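Local structure of macro domain-containing protein (Thermosipho africanus, 7OMU) at residues K58-S63 / Y95-Q100; M117-I122 / L172-V177; S237-L242 / I348-V353. The protein combines a DarT-family domain with a macro domain in a single chain and, in this structure, holds adenosine-5-diphosphoribose in a pocket. The protein carries 1 engineered substitution. All blocks are in the same frame, centred on the assembly; numbering follows the deposited sequence.

Interaction 1 of 3, residues K58-S63 / Y95-Q100; sequences KVYDNS and YRLLVQ
Y60 and L97 mark the closest approach of the two backbones, with CA atoms 7.5 Å apart, a spacing too wide for backbone-to-backbone contact, so the side chains of the helix reach over to the loop. Within the DarT-family part of the protein, the final turn of helix 92-99 packs here against the loop that leads into helix 62-70. L97 supplies the apolar centre. Its CG lies anti to the carbonyl carbon (chi1 -65°), and the CD2 branch reaches across to the loop, where it touches the V59 carbonyl, CD2 to O being 3.4 Å. The same methyl approaches the Y60 ring obliquely, with L97 CD2 4.2 Å from Y60 CD1. The Y60 side chain also touches V65 of helix 62-70.

A polar cluster lies beside this patch. D61 occupies the N-cap position of helix 62-70, but its carboxylate makes no capping bond. R96 NH2 is 4.1 Å from D61 OD2, and the oxygen lies well out of the guanidinium plane; the attraction is therefore probably one of charge alone. S63 OG is another neighbour of the same nitrogen, at 4.0 Å from R96 NH2. Q100, the first residue to leave the helix, has chi2 of -178°, which sends CD outward, and NE2 ends 2.9 Å from D61 OD2, at an angle too poor for a hydrogen bond, with the carboxylate and amide planes 46° apart.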
ATOM      1  N   LYS A  58      11.305   0.147  20.707  1.00145.47           N
ATOM      2  CA  LYS A  58      10.839   0.098  19.293  1.00153.35           C
ATOM      3  C   LYS A  58      10.775  -1.364  18.825  1.00153.01           C
ATOM      4  O   LYS A  58      11.251  -2.244  19.572  1.00147.98           O
ATOM      5  CB  LYS A  58      11.746   0.961  18.403  1.00159.03           C
ATOM      6  CG  LYS A  58      13.179   0.471  18.192  1.00162.99           C
ATOM      7  CD  LYS A  58      14.303   1.537  18.251  1.00163.38           C
ATOM      8  CE  LYS A  58      13.946   2.954  17.832  1.00162.03           C
ATOM      9  NZ  LYS A  58      13.997   3.155  16.364  1.00159.70           N
ATOM     10  N   VAL A  59      10.182  -1.601  17.645  1.00153.13           N
ATOM     11  CA  VAL A  59       9.975  -2.951  17.032  1.00153.24           C
ATOM     12  C   VAL A  59      10.604  -2.954  15.632  1.00146.05           C
ATOM     13  O   VAL A  59       9.955  -2.480  14.688  1.00139.17           O
ATOM     14  CB  VAL A  59       8.483  -3.353  16.990  1.00156.51           C
ATOM     15  CG1 VAL A  59       8.249  -4.659  16.236  1.00155.70           C
ATOM     16  CG2 VAL A  59       7.879  -3.438  18.388  1.00156.20           C
ATOM     17  N   TYR A  60      11.844  -3.441  15.541  1.00145.68           N
ATOM     18  CA  TYR A  60      12.539  -3.875  14.299  1.00145.28           C
ATOM     19  C   TYR A  60      13.109  -5.275  14.555  1.00146.06           C
ATOM     20  O   TYR A  60      13.921  -5.404  15.491  1.00148.72           O
ATOM     21  CB  TYR A  60      13.679  -2.921  13.925  1.00143.96           C
ATOM     22  CG  TYR A  60      13.281  -1.690  13.150  1.00143.16           C
ATOM     23  CD1 TYR A  60      12.596  -1.788  11.948  1.00141.35           C
ATOM     24  CD2 TYR A  60      13.625  -0.422  13.595  1.00144.90           C
ATOM     25  CE1 TYR A  60      12.228  -0.660  11.230  1.00141.11           C
ATOM     26  CE2 TYR A  60      13.274   0.716  12.885  1.00143.19           C
ATOM     27  CZ  TYR A  60      12.569   0.598  11.698  1.00142.26           C
ATOM     28  OH  TYR A  60      12.216   1.719  11.000  1.00138.89           O
ATOM     29  N   ASP A  61      12.712  -6.283  13.770  1.00144.22           N
ATOM     30  CA  ASP A  61      13.177  -7.688  13.938  1.00143.78           C
ATOM     31  C   ASP A  61      14.711  -7.708  13.950  1.00138.56           C
ATOM     32  O   ASP A  61      15.314  -6.982  13.135  1.00132.31           O
ATOM     33  CB  ASP A  61      12.611  -8.611  12.855  1.00148.07           C
ATOM     34  CG  ASP A  61      12.409 -10.049  13.314  1.00155.35           C
ATOM     35  OD1 ASP A  61      13.284 -10.571  14.036  1.00160.43           O
ATOM     36  OD2 ASP A  61      11.364 -10.632  12.961  1.00157.91           O
ATOM     37  N   ASN A  62      15.307  -8.503  14.852  1.00136.89           N
ATOM     38  CA  ASN A  62      16.776  -8.618  15.068  1.00134.09           C
ATOM     39  C   ASN A  62      17.479  -8.907  13.740  1.00131.45           C
ATOM     40  O   ASN A  62      18.592  -8.382  13.546  1.00133.17           O
ATOM     41  CB  ASN A  62      17.126  -9.703  16.091  1.00136.11           C
ATOM     42  CG  ASN A  62      17.246  -9.162  17.497  1.00137.08           C
ATOM     43  OD1 ASN A  62      16.454  -9.512  18.370  1.00137.56           O
ATOM     44  ND2 ASN A  62      18.228  -8.303  17.720  1.00136.80           N
ATOM     45  N   SER A  63      16.859  -9.726  12.883  1.00128.04           N
ATOM     46  CA  SER A  63      17.327 -10.056  11.512  1.00125.78           C
ATOM     47  C   SER A  63      17.674  -8.767  10.752  1.00127.19           C
ATOM     48  O   SER A  63      18.744  -8.742  10.108  1.00130.79           O
ATOM     49  CB  SER A  63      16.306 -10.884  10.776  1.00123.49           C
ATOM     50  OG  SER A  63      15.015 -10.297  10.850  1.00121.15           O
ATOM     51  N   TYR A  95       5.140  -2.000   5.863  1.00 80.69           N
ATOM     52  CA  TYR A  95       4.291  -3.185   5.592  1.00 82.67           C
ATOM     53  C   TYR A  95       4.758  -4.362   6.451  1.00 85.48           C
ATOM     54  O   TYR A  95       3.891  -5.071   6.991  1.00 86.07           O
ATOM     55  CB  TYR A  95       4.315  -3.571   4.114  1.00 82.69           C
ATOM     56  CG  TYR A  95       3.172  -4.473   3.738  1.00 85.05           C
ATOM     57  CD1 TYR A  95       1.933  -3.943   3.420  1.00 87.68           C
ATOM     58  CD2 TYR A  95       3.308  -5.852   3.751  1.00 85.80           C
ATOM     59  CE1 TYR A  95       0.867  -4.762   3.085  1.00 91.27           C
ATOM     60  CE2 TYR A  95       2.251  -6.684   3.424  1.00 87.29           C
ATOM     61  CZ  TYR A  95       1.028  -6.136   3.088  1.00 90.98           C
ATOM     62  OH  TYR A  95      -0.025  -6.941   2.766  1.00 96.41           O
ATOM     63  N   ARG A  96       6.076  -4.572   6.551  1.00 88.45           N
ATOM     64  CA  ARG A  96       6.678  -5.670   7.355  1.00 92.22           C
ATOM     65  C   ARG A  96       6.254  -5.511   8.816  1.00 90.83           C
ATOM     66  O   ARG A  96       5.902  -6.532   9.432  1.00 90.58           O
ATOM     67  CB  ARG A  96       8.207  -5.690   7.246  1.00 98.36           C
ATOM     68  CG  ARG A  96       8.901  -6.472   8.357  1.00103.95           C
ATOM     69  CD  ARG A  96      10.254  -7.014   7.978  1.00109.46           C
ATOM     70  NE  ARG A  96      10.453  -8.330   8.572  1.00116.64           N
ATOM     71  CZ  ARG A  96      11.479  -9.138   8.327  1.00127.68           C
ATOM     72  NH1 ARG A  96      12.440  -8.775   7.494  1.00132.25           N
ATOM     73  NH2 ARG A  96      11.546 -10.317   8.926  1.00132.83           N
ATOM     74  N   LEU A  97       6.304  -4.286   9.345  1.00 88.44           N
ATOM     75  CA  LEU A  97       5.972  -4.000  10.764  1.00 90.45           C
ATOM     76  C   LEU A  97       4.502  -4.342  11.024  1.00 91.25           C
ATOM     77  O   LEU A  97       4.211  -4.892  12.099  1.00 97.58           O
ATOM     78  CB  LEU A  97       6.258  -2.530  11.087  1.00 89.74           C
ATOM     79  CG  LEU A  97       7.719  -2.087  11.022  1.00 89.58           C
ATOM     80  CD1 LEU A  97       7.885  -0.740  11.696  1.00 88.78           C
ATOM     81  CD2 LEU A  97       8.661  -3.106  11.651  1.00 93.80           C
ATOM     82  N   LEU A  98       3.615  -4.040  10.074  1.00 91.32           N
ATOM     83  CA  LEU A  98       2.147  -4.185  10.257  1.00 92.58           C
ATOM     84  C   LEU A  98       1.746  -5.661  10.209  1.00 95.00           C
ATOM     85  O   LEU A  98       0.807  -6.022  10.934  1.00103.90           O
ATOM     86  CB  LEU A  98       1.406  -3.368   9.196  1.00 89.63           C
ATOM     87  CG  LEU A  98       1.443  -1.856   9.409  1.00 89.28           C
ATOM     88  CD1 LEU A  98       0.837  -1.135   8.220  1.00 88.19           C
ATOM     89  CD2 LEU A  98       0.735  -1.461  10.703  1.00 91.14           C
ATOM     90  N   VAL A  99       2.425  -6.480   9.403  1.00 94.80           N
ATOM     91  CA  VAL A  99       2.100  -7.932   9.270  1.00 97.87           C
ATOM     92  C   VAL A  99       2.794  -8.717  10.390  1.00100.55           C
ATOM     93  O   VAL A  99       2.251  -9.766  10.761  1.00105.80           O
ATOM     94  CB  VAL A  99       2.421  -8.494   7.869  1.00 95.71           C
ATOM     95  CG1 VAL A  99       1.716  -7.690   6.787  1.00 96.22           C
ATOM     96  CG2 VAL A  99       3.911  -8.584   7.592  1.00 94.21           C
ATOM     97  N   GLN A 100       3.906  -8.209  10.936  1.00102.79           N
ATOM     98  CA  GLN A 100       4.599  -8.786  12.124  1.00106.31           C
ATOM     99  C   GLN A 100       3.814  -8.479  13.410  1.00107.52           C
ATOM    100  O   GLN A 100       4.431  -8.521  14.486  1.00108.90           O
ATOM    101  CB  GLN A 100       6.013  -8.220  12.278  1.00110.54           C
ATOM    102  CG  GLN A 100       7.067  -8.879  11.405  1.00114.56           C
ATOM    103  CD  GLN A 100       8.436  -8.289  11.670  1.00120.32           C
ATOM    104  OE1 GLN A 100       8.586  -7.128  12.060  1.00116.83           O
ATOM    105  NE2 GLN A 100       9.461  -9.097  11.454  1.00124.65           N
TER

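Interaction 2 of 3, residues M117-I122 / L172-V177; sequences MKRDDI and LVPQCV
V173 covers one face of the R119 guanidinium with its CG1 methyl, which stands 3.6 Å above the plane and over its centre. The two side chains cross at about a right angle. R119 NH2 continues onto the proline ring, 4.1 Å from P174 CD, and the D121 carboxylate reaches P174 CG with OD2. Further along, I122 CA approaches L172 O at 3.5 Å, a CA-H...O contact with an angle of 124° at the hydrogen.

Behind this first shell, D121 fixes the guanidinium side-on: R119 NE bonds D121 OD1 at 3.2 Å and R119 NH2 bonds D121 OD2 at 3.3 Å. Both N-H...O angles are 169°, and each oxygen uses its syn lone pair in the guanidinium plane. The opposing residues belong to strand 170-174, an inner strand of an antiparallel sheet, flanked by strands 82-86 and 123-125. V173 is hydrogen-bonded to A83 through the backbone, and P174 packs on F82. Because R119, D121 and P174 also touch a crystal neighbour, the lattice may influence their exact positions.

The salt bridge stays within the loop and probably balances the arginine's charge there, while the guanidinium meets the strand mainly through the V173 methyl, a probably dispersive contact.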
ATOM      1  N   MET A 117      18.197  18.455   3.781  1.00109.35           N
ATOM      2  CA  MET A 117      18.979  18.037   2.586  1.00110.08           C
ATOM      3  C   MET A 117      20.078  19.066   2.289  1.00111.86           C
ATOM      4  O   MET A 117      21.046  18.701   1.581  1.00110.66           O
ATOM      5  CB  MET A 117      18.070  17.894   1.359  1.00109.36           C
ATOM      6  CG  MET A 117      16.960  16.857   1.527  1.00106.05           C
ATOM      7  SD  MET A 117      17.459  15.192   1.028  1.00103.01           S
ATOM      8  CE  MET A 117      17.096  15.285  -0.724  1.00104.77           C
ATOM      9  N   LYS A 118      19.939  20.296   2.806  1.00113.33           N
ATOM     10  CA  LYS A 118      20.925  21.400   2.631  1.00117.80           C
ATOM     11  C   LYS A 118      22.235  21.040   3.338  1.00116.83           C
ATOM     12  O   LYS A 118      23.293  21.463   2.834  1.00119.31           O
ATOM     13  CB  LYS A 118      20.387  22.734   3.165  1.00121.18           C
ATOM     14  CG  LYS A 118      19.334  23.415   2.298  1.00121.88           C
ATOM     15  CD  LYS A 118      19.035  24.842   2.720  1.00122.06           C
ATOM     16  CE  LYS A 118      17.876  25.457   1.965  1.00121.52           C
ATOM     17  NZ  LYS A 118      17.647  26.861   2.376  1.00122.36           N
ATOM     18  N   ARG A 119      22.170  20.303   4.456  1.00115.48           N
ATOM     19  CA  ARG A 119      23.365  19.785   5.177  1.00116.49           C
ATOM     20  C   ARG A 119      24.284  19.100   4.158  1.00116.34           C
ATOM     21  O   ARG A 119      23.755  18.506   3.201  1.00110.15           O
ATOM     22  CB  ARG A 119      22.963  18.841   6.316  1.00116.23           C
ATOM     23  CG  ARG A 119      22.516  19.559   7.580  1.00119.28           C
ATOM     24  CD  ARG A 119      22.009  18.653   8.690  1.00119.47           C
ATOM     25  NE  ARG A 119      23.039  17.800   9.266  1.00120.30           N
ATOM     26  CZ  ARG A 119      22.969  17.203  10.458  1.00120.69           C
ATOM     27  NH1 ARG A 119      21.908  17.355  11.238  1.00119.20           N
ATOM     28  NH2 ARG A 119      23.976  16.448  10.866  1.00120.16           N
ATOM     29  N   ASP A 120      25.602  19.214   4.349  1.00120.76           N
ATOM     30  CA  ASP A 120      26.641  18.737   3.393  1.00122.97           C
ATOM     31  C   ASP A 120      27.405  17.550   4.001  1.00120.85           C
ATOM     32  O   ASP A 120      28.446  17.177   3.427  1.00120.92           O
ATOM     33  CB  ASP A 120      27.578  19.878   2.974  1.00126.12           C
ATOM     34  CG  ASP A 120      28.302  20.557   4.123  1.00130.37           C
ATOM     35  OD1 ASP A 120      27.783  20.509   5.258  1.00132.45           O
ATOM     36  OD2 ASP A 120      29.379  21.137   3.872  1.00134.28           O
ATOM     37  N   ASP A 121      26.909  16.970   5.102  1.00117.83           N
ATOM     38  CA  ASP A 121      27.507  15.778   5.766  1.00117.30           C
ATOM     39  C   ASP A 121      26.525  14.600   5.701  1.00112.88           C
ATOM     40  O   ASP A 121      26.776  13.582   6.378  1.00111.56           O
ATOM     41  CB  ASP A 121      27.905  16.092   7.212  1.00121.48           C
ATOM     42  CG  ASP A 121      26.731  16.318   8.152  1.00122.27           C
ATOM     43  OD1 ASP A 121      25.732  16.932   7.714  1.00120.28           O
ATOM     44  OD2 ASP A 121      26.819  15.869   9.312  1.00123.38           O
ATOM     45  N   ILE A 122      25.452  14.738   4.916  1.00108.86           N
ATOM     46  CA  ILE A 122      24.396  13.699   4.739  1.00105.01           C
ATOM     47  C   ILE A 122      24.793  12.786   3.584  1.00104.60           C
ATOM     48  O   ILE A 122      25.687  13.159   2.801  1.00104.25           O
ATOM     49  CB  ILE A 122      23.012  14.323   4.474  1.00103.88           C
ATOM     50  CG1 ILE A 122      22.965  15.057   3.130  1.00104.93           C
ATOM     51  CG2 ILE A 122      22.597  15.201   5.640  1.00104.41           C
ATOM     52  CD1 ILE A 122      21.569  15.338   2.632  1.00105.90           C
ATOM     53  N   LEU A 172      20.375   9.585   4.646  1.00 81.46           N
ATOM     54  CA  LEU A 172      21.065   9.149   5.891  1.00 83.25           C
ATOM     55  C   LEU A 172      21.733  10.361   6.553  1.00 87.00           C
ATOM     56  O   LEU A 172      22.677  10.918   5.964  1.00 89.96           O
ATOM     57  CB  LEU A 172      22.094   8.068   5.554  1.00 83.05           C
ATOM     58  CG  LEU A 172      21.552   6.852   4.807  1.00 81.79           C
ATOM     59  CD1 LEU A 172      22.682   5.901   4.456  1.00 83.11           C
ATOM     60  CD2 LEU A 172      20.486   6.135   5.616  1.00 81.02           C
ATOM     61  N   VAL A 173      21.232  10.761   7.725  1.00 87.69           N
ATOM     62  CA  VAL A 173      21.743  11.908   8.532  1.00 87.60           C
ATOM     63  C   VAL A 173      22.543  11.323   9.689  1.00 88.99           C
ATOM     64  O   VAL A 173      22.028  10.485  10.428  1.00 88.04           O
ATOM     65  CB  VAL A 173      20.595  12.802   9.038  1.00 87.16           C
ATOM     66  CG1 VAL A 173      21.111  14.112   9.597  1.00 89.22           C
ATOM     67  CG2 VAL A 173      19.563  13.071   7.960  1.00 87.46           C
ATOM     68  N   PRO A 174      23.821  11.729   9.877  1.00 90.78           N
ATOM     69  CA  PRO A 174      24.671  11.119  10.899  1.00 90.32           C
ATOM     70  C   PRO A 174      24.286  11.534  12.327  1.00 88.78           C
ATOM     71  O   PRO A 174      23.841  12.648  12.518  1.00 84.27           O
ATOM     72  CB  PRO A 174      26.080  11.604  10.521  1.00 92.45           C
ATOM     73  CG  PRO A 174      25.844  12.933   9.829  1.00 93.45           C
ATOM     74  CD  PRO A 174      24.521  12.773   9.110  1.00 91.46           C
ATOM     75  N   GLN A 175      24.453  10.597  13.267  1.00 89.89           N
ATOM     76  CA  GLN A 175      24.313  10.766  14.739  1.00 92.15           C
ATOM     77  C   GLN A 175      22.851  11.036  15.105  1.00 91.84           C
ATOM     78  O   GLN A 175      22.202  10.096  15.600  1.00 96.30           O
ATOM     79  CB  GLN A 175      25.242  11.862  15.260  1.00 95.50           C
ATOM     80  CG  GLN A 175      25.354  11.881  16.778  1.00 96.72           C
ATOM     81  CD  GLN A 175      26.415  12.853  17.224  1.00 99.38           C
ATOM     82  OE1 GLN A 175      27.558  12.475  17.479  1.00101.86           O
ATOM     83  NE2 GLN A 175      26.045  14.119  17.295  1.00102.19           N
ATOM     84  N   CYS A 176      22.355  12.261  14.903  1.00 91.09           N
ATOM     85  CA  CYS A 176      20.983  12.667  15.310  1.00 90.21           C
ATOM     86  C   CYS A 176      20.379  13.640  14.286  1.00 89.76           C
ATOM     87  O   CYS A 176      21.115  14.152  13.419  1.00 88.67           O
ATOM     88  CB  CYS A 176      20.978  13.269  16.710  1.00 90.53           C
ATOM     89  SG  CYS A 176      21.065  15.077  16.735  1.00 95.59           S
ATOM     90  N   VAL A 177      19.068  13.852  14.387  1.00 90.14           N
ATOM     91  CA  VAL A 177      18.303  14.897  13.651  1.00 91.14           C
ATOM     92  C   VAL A 177      17.692  15.836  14.691  1.00 94.14           C
ATOM     93  O   VAL A 177      16.855  15.361  15.489  1.00 95.00           O
ATOM     94  CB  VAL A 177      17.209  14.289  12.757  1.00 88.84           C
ATOM     95  CG1 VAL A 177      16.445  15.369  12.009  1.00 88.43           C
ATOM     96  CG2 VAL A 177      17.769  13.261  11.792  1.00 88.17           C
TER

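Interaction 3 of 3, residues S237-L242 / I348-V353; sequences SRMQTL and IKSLAV
The flat carboxamide of Q240 meets K349 across the contact: K349 N donates a weak bond to Q240 OE1 (3.2 Å), and K349 CG touches the amide carbon and nitrogen. T241 OG1 donates to the same OE1 from above the carbonyl plane, 48° out of it, so OE1 accepts two donors, the one from K349 N weak, while NE2 is taken by Q311. The amide lies just before a pair of parallel strands, 241-246 and 351-354, inner neighbours in the mixed sheet of the macro domain. T241 and L351 are paired on one face of that sheet, L242 and A352 on the other.

The backbone bonds confirm the parallel register. T241 N donates to S350 O at 3.0 Å; A352 N then returns to T241 O at 2.9 Å. Just before the strands, S350 OG accepts Q240 N at 2.8 Å. Its chi1 of 59° sets the hydroxyl between its own backbone N and carbonyl carbon, turned to this amide.

S237, whose side chain lies about 8 Å from the bound adenosine-5-diphosphoribose, bonds M234 O through OG. On the face of L351, T241 CG2 meets L351 CD1. On the face of L242, the A352 CB methyl sits 3.7 Å from M239 CG and 4.0 Å from L242 CD2.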
ATOM      1  N   SER A 237      -6.050  -4.080   0.262  1.00 92.36           N
ATOM      2  CA  SER A 237      -7.186  -4.675   1.017  1.00 92.91           C
ATOM      3  C   SER A 237      -6.692  -6.017   1.545  1.00 95.55           C
ATOM      4  O   SER A 237      -5.747  -6.567   0.942  1.00101.22           O
ATOM      5  CB  SER A 237      -8.442  -4.842   0.188  1.00 91.09           C
ATOM      6  OG  SER A 237      -8.535  -6.143  -0.372  1.00 87.30           O
ATOM      7  N   ARG A 238      -7.287  -6.521   2.619  1.00 96.58           N
ATOM      8  CA  ARG A 238      -6.905  -7.848   3.160  1.00101.07           C
ATOM      9  C   ARG A 238      -8.053  -8.830   2.897  1.00 98.72           C
ATOM     10  O   ARG A 238      -8.165  -9.832   3.640  1.00100.65           O
ATOM     11  CB  ARG A 238      -6.472  -7.689   4.619  1.00106.13           C
ATOM     12  CG  ARG A 238      -5.198  -6.872   4.774  1.00108.37           C
ATOM     13  CD  ARG A 238      -4.440  -7.189   6.049  1.00113.38           C
ATOM     14  NE  ARG A 238      -3.974  -8.572   6.108  1.00115.02           N
ATOM     15  CZ  ARG A 238      -2.903  -9.057   5.479  1.00116.07           C
ATOM     16  NH1 ARG A 238      -2.158  -8.284   4.704  1.00116.69           N
ATOM     17  NH2 ARG A 238      -2.586 -10.333   5.622  1.00117.37           N
ATOM     18  N   MET A 239      -8.840  -8.582   1.845  1.00 93.35           N
ATOM     19  CA  MET A 239      -9.874  -9.532   1.358  1.00 92.11           C
ATOM     20  C   MET A 239      -9.160 -10.761   0.784  1.00 87.80           C
ATOM     21  O   MET A 239      -8.049 -10.612   0.234  1.00 85.58           O
ATOM     22  CB  MET A 239     -10.775  -8.913   0.284  1.00 93.30           C
ATOM     23  CG  MET A 239     -11.586  -7.714   0.757  1.00 95.21           C
ATOM     24  SD  MET A 239     -12.688  -8.045   2.159  1.00 96.70           S
ATOM     25  CE  MET A 239     -11.756  -7.273   3.478  1.00 96.58           C
ATOM     26  N   GLN A 240      -9.782 -11.927   0.926  1.00 85.30           N
ATOM     27  CA  GLN A 240      -9.184 -13.247   0.599  1.00 86.56           C
ATOM     28  C   GLN A 240      -9.202 -13.456  -0.923  1.00 84.55           C
ATOM     29  O   GLN A 240      -8.299 -14.136  -1.432  1.00 85.54           O
ATOM     30  CB  GLN A 240      -9.935 -14.328   1.379  1.00 88.74           C
ATOM     31  CG  GLN A 240      -9.471 -15.746   1.084  1.00 92.37           C
ATOM     32  CD  GLN A 240     -10.382 -16.497   0.142  1.00 96.51           C
ATOM     33  OE1 GLN A 240     -11.292 -15.943  -0.476  1.00 96.01           O
ATOM     34  NE2 GLN A 240     -10.151 -17.794   0.043  1.00100.42           N
ATOM     35  N   THR A 241     -10.190 -12.898  -1.622  1.00 82.76           N
ATOM     36  CA  THR A 241     -10.356 -13.023  -3.092  1.00 83.10           C
ATOM     37  C   THR A 241     -10.406 -11.618  -3.694  1.00 84.32           C
ATOM     38  O   THR A 241     -11.306 -10.845  -3.324  1.00 86.25           O
ATOM     39  CB  THR A 241     -11.604 -13.845  -3.439  1.00 84.65           C
ATOM     40  OG1 THR A 241     -11.413 -15.175  -2.954  1.00 86.33           O
ATOM     41  CG2 THR A 241     -11.896 -13.885  -4.925  1.00 84.23           C
ATOM     42  N   LEU A 242      -9.452 -11.304  -4.568  1.00 85.36           N
ATOM     43  CA  LEU A 242      -9.399 -10.032  -5.329  1.00 83.51           C
ATOM     44  C   LEU A 242      -9.931 -10.305  -6.736  1.00 81.70           C
ATOM     45  O   LEU A 242      -9.408 -11.207  -7.411  1.00 80.17           O
ATOM     46  CB  LEU A 242      -7.959  -9.508  -5.359  1.00 84.45           C
ATOM     47  CG  LEU A 242      -7.220  -9.521  -4.018  1.00 83.89           C
ATOM     48  CD1 LEU A 242      -5.860  -8.851  -4.152  1.00 83.48           C
ATOM     49  CD2 LEU A 242      -8.041  -8.850  -2.923  1.00 82.68           C
ATOM     50  N   ILE A 348     -14.753 -18.987  -0.926  1.00 97.86           N
ATOM     51  CA  ILE A 348     -14.404 -17.537  -0.877  1.00 95.95           C
ATOM     52  C   ILE A 348     -14.805 -17.000   0.504  1.00 96.57           C
ATOM     53  O   ILE A 348     -16.019 -16.931   0.769  1.00 98.66           O
ATOM     54  CB  ILE A 348     -15.092 -16.773  -2.030  1.00 94.91           C
ATOM     55  CG1 ILE A 348     -14.537 -17.194  -3.393  1.00 94.44           C
ATOM     56  CG2 ILE A 348     -14.984 -15.270  -1.832  1.00 95.18           C
ATOM     57  CD1 ILE A 348     -15.272 -16.608  -4.577  1.00 92.90           C
ATOM     58  N   LYS A 349     -13.825 -16.641   1.342  1.00 96.21           N
ATOM     59  CA  LYS A 349     -14.026 -16.179   2.744  1.00 97.22           C
ATOM     60  C   LYS A 349     -14.414 -14.698   2.753  1.00 93.97           C
ATOM     61  O   LYS A 349     -15.237 -14.317   3.599  1.00 99.49           O
ATOM     62  CB  LYS A 349     -12.760 -16.360   3.588  1.00 98.95           C
ATOM     63  CG  LYS A 349     -12.195 -17.773   3.640  1.00102.90           C
ATOM     64  CD  LYS A 349     -13.122 -18.780   4.258  1.00108.85           C
ATOM     65  CE  LYS A 349     -12.450 -20.118   4.487  1.00112.59           C
ATOM     66  NZ  LYS A 349     -13.405 -21.125   5.011  1.00115.92           N
ATOM     67  N   SER A 350     -13.808 -13.894   1.879  1.00 89.44           N
ATOM     68  CA  SER A 350     -14.053 -12.433   1.755  1.00 87.91           C
ATOM     69  C   SER A 350     -13.665 -11.967   0.345  1.00 85.40           C
ATOM     70  O   SER A 350     -12.838 -12.634  -0.295  1.00 86.25           O
ATOM     71  CB  SER A 350     -13.327 -11.663   2.831  1.00 86.87           C
ATOM     72  OG  SER A 350     -11.928 -11.888   2.781  1.00 88.73           O
ATOM     73  N   LEU A 351     -14.253 -10.869  -0.124  1.00 83.92           N
ATOM     74  CA  LEU A 351     -14.238 -10.483  -1.557  1.00 83.04           C
ATOM     75  C   LEU A 351     -13.986  -8.975  -1.718  1.00 81.61           C
ATOM     76  O   LEU A 351     -14.650  -8.169  -1.036  1.00 82.02           O
ATOM     77  CB  LEU A 351     -15.584 -10.897  -2.160  1.00 83.04           C
ATOM     78  CG  LEU A 351     -15.701 -10.763  -3.674  1.00 83.13           C
ATOM     79  CD1 LEU A 351     -14.769 -11.732  -4.379  1.00 83.87           C
ATOM     80  CD2 LEU A 351     -17.132 -10.988  -4.116  1.00 84.11           C
ATOM     81  N   ALA A 352     -13.048  -8.618  -2.593  1.00 79.20           N
ATOM     82  CA  ALA A 352     -12.860  -7.254  -3.127  1.00 77.90           C
ATOM     83  C   ALA A 352     -13.153  -7.289  -4.629  1.00 78.48           C
ATOM     84  O   ALA A 352     -12.427  -7.985  -5.355  1.00 81.98           O
ATOM     85  CB  ALA A 352     -11.459  -6.764  -2.847  1.00 76.14           C
ATOM     86  N   VAL A 353     -14.201  -6.595  -5.069  1.00 78.38           N
ATOM     87  CA  VAL A 353     -14.502  -6.380  -6.514  1.00 78.21           C
ATOM     88  C   VAL A 353     -14.248  -4.907  -6.819  1.00 77.27           C
ATOM     89  O   VAL A 353     -14.626  -4.034  -6.036  1.00 77.62           O
ATOM     90  CB  VAL A 353     -15.937  -6.808  -6.884  1.00 79.56           C
ATOM     91  CG1 VAL A 353     -16.235  -8.242  -6.469  1.00 80.11           C
ATOM     92  CG2 VAL A 353     -16.980  -5.886  -6.288  1.00 82.84           C
TER

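How the interactions relate
Interactions 1, 2 and 3 follow one another along the chain, each closing before the next opens. The first two belong to the DarT-family part, with centres 25 Å apart and nearest atoms about 11 Å apart: one joins a helix end to a loop, the other a loop to a sheet strand. Interaction 3 lies in the separate seven-stranded sheet of the macro domain, with its centre 44 Å from that of interaction 2, on the opposite side of the chain's centre. Interactions 1 and 3 touch, Y95 OH lying 3.2 Å from R238 NH1. Y95 OH hydrogen-bonds D295 OD1 and R238 NH1 forms a salt bridge with it, consistent with helix 294-298 helping to connect the two parts.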